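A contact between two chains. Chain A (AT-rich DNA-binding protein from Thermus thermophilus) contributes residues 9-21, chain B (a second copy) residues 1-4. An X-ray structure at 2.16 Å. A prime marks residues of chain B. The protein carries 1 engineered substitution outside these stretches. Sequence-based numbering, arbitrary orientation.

Chain A 9-21: SRLITYLRILEEL
Chain B (1-4) MKVP

Residues 9-21 of chain A form one continuous stretch of a longer helix, with phi/psi values clustered near -63/-41 and an unbroken i to i+4 ladder from Thr13 N to Ser9 O (3.2 Å) through Leu21 N to Ile17 O (2.8 Å). In chain B, Lys2′ to Pro4′ are extended (phi/psi -73/158, -69/133, -66/157), whereas psi at Met1′ is -27°. The register is fixed by two pairs, Thr13 CA to Val3′ CA at 6.2 Å and Ile17 CA to Met1′ CA at 6.7 Å. One helical turn thus matches two residues of chain B, which runs from Met1′ beside Ile17 to Val3′ beside Thr13, so toward the N-terminal end of the helical stretch.

Thr13 occupies the middle. Its CA-to-CB bond points toward chain B and chi1 is m (-62°), a setting that places Thr13 CG2 3.1 Å from Met1′ O and 3.8 Å from Val3′ CG2. The first distance is short for a methyl beside a carbonyl and is close packing, not a hydrogen bond. The same rotamer carries the hydroxyl back along the helix, with Thr13 OG1 3.0 Å from Ser9 O. A water lies 2.8 Å from Thr13 OG1 and donates to Lys2′ O at 3.3 Å. This water bridges the two chains, which have no direct hydrogen bond among the modelled atoms.

Val3′ has chi1 t (175°), and its CA-to-CB bond lies sideways to the helix. Val3′ CG2 meets Thr13 CG2 and also Arg10 CG, the latter at 4.0 Å. Arg10, with chi1 between wells at -141° and then chi2 t and chi3 m, offers its aliphatic portion to this valine, while its NH1 is hydrogen-bonded elsewhere in the structure. Lys2′ points its CA-to-CB bond away from the helix; nothing beyond CB is modelled, so its side chain supports no further inference.

Met1′ loses the most surface, 95 Å² of its own area, although it is poorly ordered and its fine geometry deserves caution. Its CB leaves sideways, but chi1 t, chi2 p and chi3 p (-153°, 59°, 75°) bring the thioether closer to the helix. Ile17, chi1 m and chi2 t, likewise starts sideways and ends nearer, giving an apolar contact of 3.7 Å between Ile17 CG1 and Met1′ CG. Further along, Met1′ SD lies 4.2 Å from Arg16 CB and Met1′ CE 3.8 Å from Glu20 CG; Glu20 holds chi1 and chi2 both m.

Arg16 starts toward chain B, yet its end leads away. With chi1 -91°, chi2 p and chi3 -98°, its guanidinium reaches Glu19 in a salt bridge, Arg16 NH2 to Glu19 OE1 at 3.1 Å, accompanied by a weak hydrogen bond from Arg16 NE to Glu19 OE1 at 3.4 Å. The arginine's charge is therefore paired within its own helix, and CB makes its closest approach to the methionine. In all, the two stretches bury 330 Å².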

ATOM      1  N   SER A   9      -2.564   9.089  -4.829  1.00 28.76           N
ATOM      2  CA  SER A   9      -1.137   8.906  -4.625  1.00 34.39           C
ATOM      3  C   SER A   9      -0.397   9.955  -5.426  1.00 37.73           C
ATOM      4  O   SER A   9       0.684  10.411  -5.036  1.00 36.19           O
ATOM      5  CB  SER A   9      -0.683   7.512  -5.069  1.00 36.32           C
ATOM      6  OG  SER A   9      -1.220   6.503  -4.228  1.00 52.39           O
ATOM      7  N   ARG A  10      -0.983  10.324  -6.560  1.00 31.97           N
ATOM      8  CA  ARG A  10      -0.389  11.314  -7.436  1.00 34.43           C
ATOM      9  C   ARG A  10      -0.490  12.703  -6.784  1.00 33.13           C
ATOM     10  O   ARG A  10       0.461  13.492  -6.848  1.00 31.39           O
ATOM     11  CB  ARG A  10      -1.124  11.294  -8.771  1.00 41.36           C
ATOM     12  CG  ARG A  10      -0.262  11.470  -9.994  1.00 49.51           C
ATOM     13  CD  ARG A  10      -1.105  11.235 -11.256  1.00 49.64           C
ATOM     14  NE  ARG A  10      -1.414   9.831 -11.378  1.00 48.38           N
ATOM     15  CZ  ARG A  10      -2.601   9.311 -11.678  1.00 41.14           C
ATOM     16  NH1 ARG A  10      -3.675  10.064 -11.910  1.00 32.12           N
ATOM     17  NH2 ARG A  10      -2.704   7.999 -11.710  1.00 34.75           N
ATOM     18  N   LEU A  11      -1.633  12.996  -6.162  1.00 27.92           N
ATOM     19  CA  LEU A  11      -1.832  14.292  -5.494  1.00 34.61           C
ATOM     20  C   LEU A  11      -0.834  14.482  -4.363  1.00 34.77           C
ATOM     21  O   LEU A  11      -0.319  15.578  -4.144  1.00 31.13           O
ATOM     22  CB  LEU A  11      -3.228  14.407  -4.886  1.00 31.39           C
ATOM     23  CG  LEU A  11      -4.376  14.835  -5.781  1.00 46.74           C
ATOM     24  CD1 LEU A  11      -5.604  14.997  -4.909  1.00 35.03           C
ATOM     25  CD2 LEU A  11      -4.047  16.148  -6.485  1.00 35.20           C
ATOM     26  N   ILE A  12      -0.591  13.407  -3.627  1.00 30.28           N
ATOM     27  CA  ILE A  12       0.342  13.451  -2.515  1.00 34.06           C
ATOM     28  C   ILE A  12       1.719  13.757  -3.071  1.00 34.39           C
ATOM     29  O   ILE A  12       2.479  14.508  -2.465  1.00 32.50           O
ATOM     30  CB  ILE A  12       0.356  12.115  -1.771  1.00 34.31           C
ATOM     31  CG1 ILE A  12      -1.034  11.856  -1.196  1.00 30.59           C
ATOM     32  CG2 ILE A  12       1.387  12.139  -0.651  1.00 38.21           C
ATOM     33  CD1 ILE A  12      -1.232  10.445  -0.745  1.00 32.38           C
ATOM     34  N   THR A  13       2.032  13.186  -4.232  1.00 29.97           N
ATOM     35  CA  THR A  13       3.320  13.443  -4.864  1.00 28.81           C
ATOM     36  C   THR A  13       3.402  14.933  -5.207  1.00 30.64           C
ATOM     37  O   THR A  13       4.399  15.594  -4.911  1.00 26.26           O
ATOM     38  CB  THR A  13       3.504  12.616  -6.170  1.00 34.56           C
ATOM     39  OG1 THR A  13       3.474  11.217  -5.866  1.00 34.60           O
ATOM     40  CG2 THR A  13       4.843  12.935  -6.821  1.00 31.62           C
ATOM     41  N   TYR A  14       2.349  15.463  -5.830  1.00 29.35           N
ATOM     42  CA  TYR A  14       2.329  16.879  -6.204  1.00 25.00           C
ATOM     43  C   TYR A  14       2.513  17.761  -4.964  1.00 26.02           C
ATOM     44  O   TYR A  14       3.251  18.742  -5.002  1.00 27.72           O
ATOM     45  CB  TYR A  14       1.005  17.244  -6.872  1.00 30.07           C
ATOM     46  CG  TYR A  14       0.724  16.490  -8.155  1.00 27.56           C
ATOM     47  CD1 TYR A  14      -0.583  16.234  -8.547  1.00 27.99           C
ATOM     48  CD2 TYR A  14       1.770  16.024  -8.968  1.00 30.45           C
ATOM     49  CE1 TYR A  14      -0.863  15.538  -9.707  1.00 27.03           C
ATOM     50  CE2 TYR A  14       1.505  15.317 -10.132  1.00 36.15           C
ATOM     51  CZ  TYR A  14       0.177  15.078 -10.494  1.00 36.69           C
ATOM     52  OH  TYR A  14      -0.122  14.372 -11.631  1.00 42.55           O
ATOM     53  N   LEU A  15       1.838  17.401  -3.875  1.00 28.72           N
ATOM     54  CA  LEU A  15       1.904  18.150  -2.612  1.00 31.26           C
ATOM     55  C   LEU A  15       3.349  18.215  -2.103  1.00 27.91           C
ATOM     56  O   LEU A  15       3.834  19.277  -1.713  1.00 29.85           O
ATOM     57  CB  LEU A  15       1.030  17.473  -1.550  1.00 24.09           C
ATOM     58  CG  LEU A  15       0.302  18.293  -0.482  1.00 36.52           C
ATOM     59  CD1 LEU A  15       0.030  17.403   0.712  1.00 30.98           C
ATOM     60  CD2 LEU A  15       1.099  19.491  -0.056  1.00 30.65           C
ATOM     61  N   ARG A  16       4.013  17.064  -2.088  1.00 26.99           N
ATOM     62  CA  ARG A  16       5.397  16.961  -1.651  1.00 31.51           C
ATOM     63  C   ARG A  16       6.284  17.813  -2.555  1.00 30.95           C
ATOM     64  O   ARG A  16       7.220  18.460  -2.089  1.00 29.26           O
ATOM     65  CB  ARG A  16       5.853  15.501  -1.693  1.00 39.96           C
ATOM     66  CG  ARG A  16       5.660  14.694  -0.398  1.00 51.13           C
ATOM     67  CD  ARG A  16       4.233  14.700   0.182  1.00 62.46           C
ATOM     68  NE  ARG A  16       4.052  15.677   1.268  1.00 67.73           N
ATOM     69  CZ  ARG A  16       3.161  15.557   2.257  1.00 68.81           C
ATOM     70  NH1 ARG A  16       2.358  14.496   2.317  1.00 67.70           N
ATOM     71  NH2 ARG A  16       3.061  16.505   3.185  1.00 59.89           N
ATOM     72  N   ILE A  17       6.000  17.812  -3.853  1.00 27.74           N
ATOM     73  CA  ILE A  17       6.778  18.635  -4.792  1.00 29.74           C
ATOM     74  C   ILE A  17       6.506  20.123  -4.508  1.00 25.41           C
ATOM     75  O   ILE A  17       7.415  20.951  -4.512  1.00 23.42           O
ATOM     76  CB  ILE A  17       6.405  18.298  -6.268  1.00 30.48           C
ATOM     77  CG1 ILE A  17       6.942  16.907  -6.618  1.00 38.31           C
ATOM     78  CG2 ILE A  17       6.964  19.351  -7.225  1.00 31.87           C
ATOM     79  CD1 ILE A  17       6.467  16.378  -7.963  1.00 38.86           C
ATOM     80  N   LEU A  18       5.248  20.452  -4.253  1.00 25.11           N
ATOM     81  CA  LEU A  18       4.879  21.826  -3.974  1.00 27.66           C
ATOM     82  C   LEU A  18       5.539  22.309  -2.699  1.00 29.54           C
ATOM     83  O   LEU A  18       5.916  23.472  -2.586  1.00 28.71           O
ATOM     84  CB  LEU A  18       3.362  21.953  -3.846  1.00 23.36           C
ATOM     85  CG  LEU A  18       2.658  21.822  -5.194  1.00 27.94           C
ATOM     86  CD1 LEU A  18       1.133  21.678  -5.001  1.00 25.21           C
ATOM     87  CD2 LEU A  18       2.998  23.066  -6.012  1.00 20.51           C
ATOM     88  N   GLU A  19       5.684  21.418  -1.727  1.00 27.73           N
ATOM     89  CA  GLU A  19       6.301  21.831  -0.484  1.00 27.51           C
ATOM     90  C   GLU A  19       7.751  22.219  -0.733  1.00 26.92           C
ATOM     91  O   GLU A  19       8.205  23.241  -0.219  1.00 27.14           O
ATOM     92  CB  GLU A  19       6.198  20.726   0.557  1.00 31.28           C
ATOM     93  CG  GLU A  19       5.430  21.156   1.768  1.00 42.23           C
ATOM     94  CD  GLU A  19       4.286  20.224   2.089  1.00 51.88           C
ATOM     95  OE1 GLU A  19       4.499  18.987   2.065  1.00 50.59           O
ATOM     96  OE2 GLU A  19       3.181  20.731   2.380  1.00 54.46           O
ATOM     97  N   GLU A  20       8.467  21.413  -1.522  1.00 23.22           N
ATOM     98  CA  GLU A  20       9.867  21.705  -1.848  1.00 29.10           C
ATOM     99  C   GLU A  20      10.007  22.938  -2.751  1.00 29.53           C
ATOM    100  O   GLU A  20      10.914  23.759  -2.566  1.00 27.74           O
ATOM    101  CB  GLU A  20      10.525  20.493  -2.504  1.00 31.36           C
ATOM    102  CG  GLU A  20      10.641  19.314  -1.565  1.00 35.18           C
ATOM    103  CD  GLU A  20      11.134  19.731  -0.190  1.00 33.20           C
ATOM    104  OE1 GLU A  20      12.184  20.405  -0.105  1.00 37.49           O
ATOM    105  OE2 GLU A  20      10.465  19.394   0.807  1.00 33.51           O
ATOM    106  N   LEU A  21       9.101  23.089  -3.713  1.00 27.52           N
ATOM    107  CA  LEU A  21       9.148  24.256  -4.590  1.00 25.38           C
ATOM    108  C   LEU A  21       9.006  25.529  -3.762  1.00 23.07           C
ATOM    109  O   LEU A  21       9.725  26.501  -3.970  1.00 24.41           O
ATOM    110  CB  LEU A  21       8.027  24.196  -5.629  1.00 24.98           C
ATOM    111  CG  LEU A  21       8.281  23.214  -6.784  1.00 29.08           C
ATOM    112  CD1 LEU A  21       7.042  23.123  -7.692  1.00 31.29           C
ATOM    113  CD2 LEU A  21       9.470  23.691  -7.577  1.00 25.79           C
TER
ATOM    114  N   MET B   1      11.008  11.676  -5.227  1.00 71.87           N
ATOM    115  CA  MET B   1      10.041  12.800  -5.414  1.00 71.22           C
ATOM    116  C   MET B   1       9.101  12.530  -6.590  1.00 65.82           C
ATOM    117  O   MET B   1       7.980  13.035  -6.621  1.00 63.36           O
ATOM    118  CB  MET B   1      10.803  14.109  -5.657  1.00 77.18           C
ATOM    119  CG  MET B   1      10.043  15.358  -5.238  1.00 85.46           C
ATOM    120  SD  MET B   1       9.610  15.341  -3.469  1.00 88.09           S
ATOM    121  CE  MET B   1      11.222  15.716  -2.721  1.00 86.93           C
ATOM    122  N   LYS B   2       9.566  11.731  -7.552  1.00 57.46           N
ATOM    123  CA  LYS B   2       8.779  11.388  -8.739  1.00 55.52           C
ATOM    124  C   LYS B   2       7.648  10.408  -8.423  1.00 49.91           C
ATOM    125  O   LYS B   2       7.691   9.704  -7.419  1.00 44.15           O
ATOM    126  CB  LYS B   2       9.693  10.785  -9.814  1.00 55.24           C
ATOM    127  N   VAL B   3       6.621  10.382  -9.270  1.00 51.64           N
ATOM    128  CA  VAL B   3       5.516   9.438  -9.070  1.00 49.18           C
ATOM    129  C   VAL B   3       6.141   8.067  -9.355  1.00 50.83           C
ATOM    130  O   VAL B   3       6.844   7.914 -10.353  1.00 43.75           O
ATOM    131  CB  VAL B   3       4.363   9.666 -10.084  1.00 47.46           C
ATOM    132  CG1 VAL B   3       3.303   8.577  -9.914  1.00 48.82           C
ATOM    133  CG2 VAL B   3       3.748  11.048  -9.893  1.00 34.65           C
ATOM    134  N   PRO B   4       5.909   7.065  -8.487  1.00 48.76           N
ATOM    135  CA  PRO B   4       6.506   5.751  -8.756  1.00 50.21           C
ATOM    136  C   PRO B   4       5.894   5.150 -10.007  1.00 46.21           C
ATOM    137  O   PRO B   4       4.785   5.522 -10.405  1.00 47.20           O
ATOM    138  CB  PRO B   4       6.157   4.948  -7.508  1.00 48.68           C
ATOM    139  CG  PRO B   4       4.801   5.499  -7.147  1.00 52.43           C
ATOM    140  CD  PRO B   4       4.994   7.003  -7.331  1.00 51.08           C
TER
HETATM  141  O   HOH W   1       5.774  10.010  -4.810  1.00 49.05           O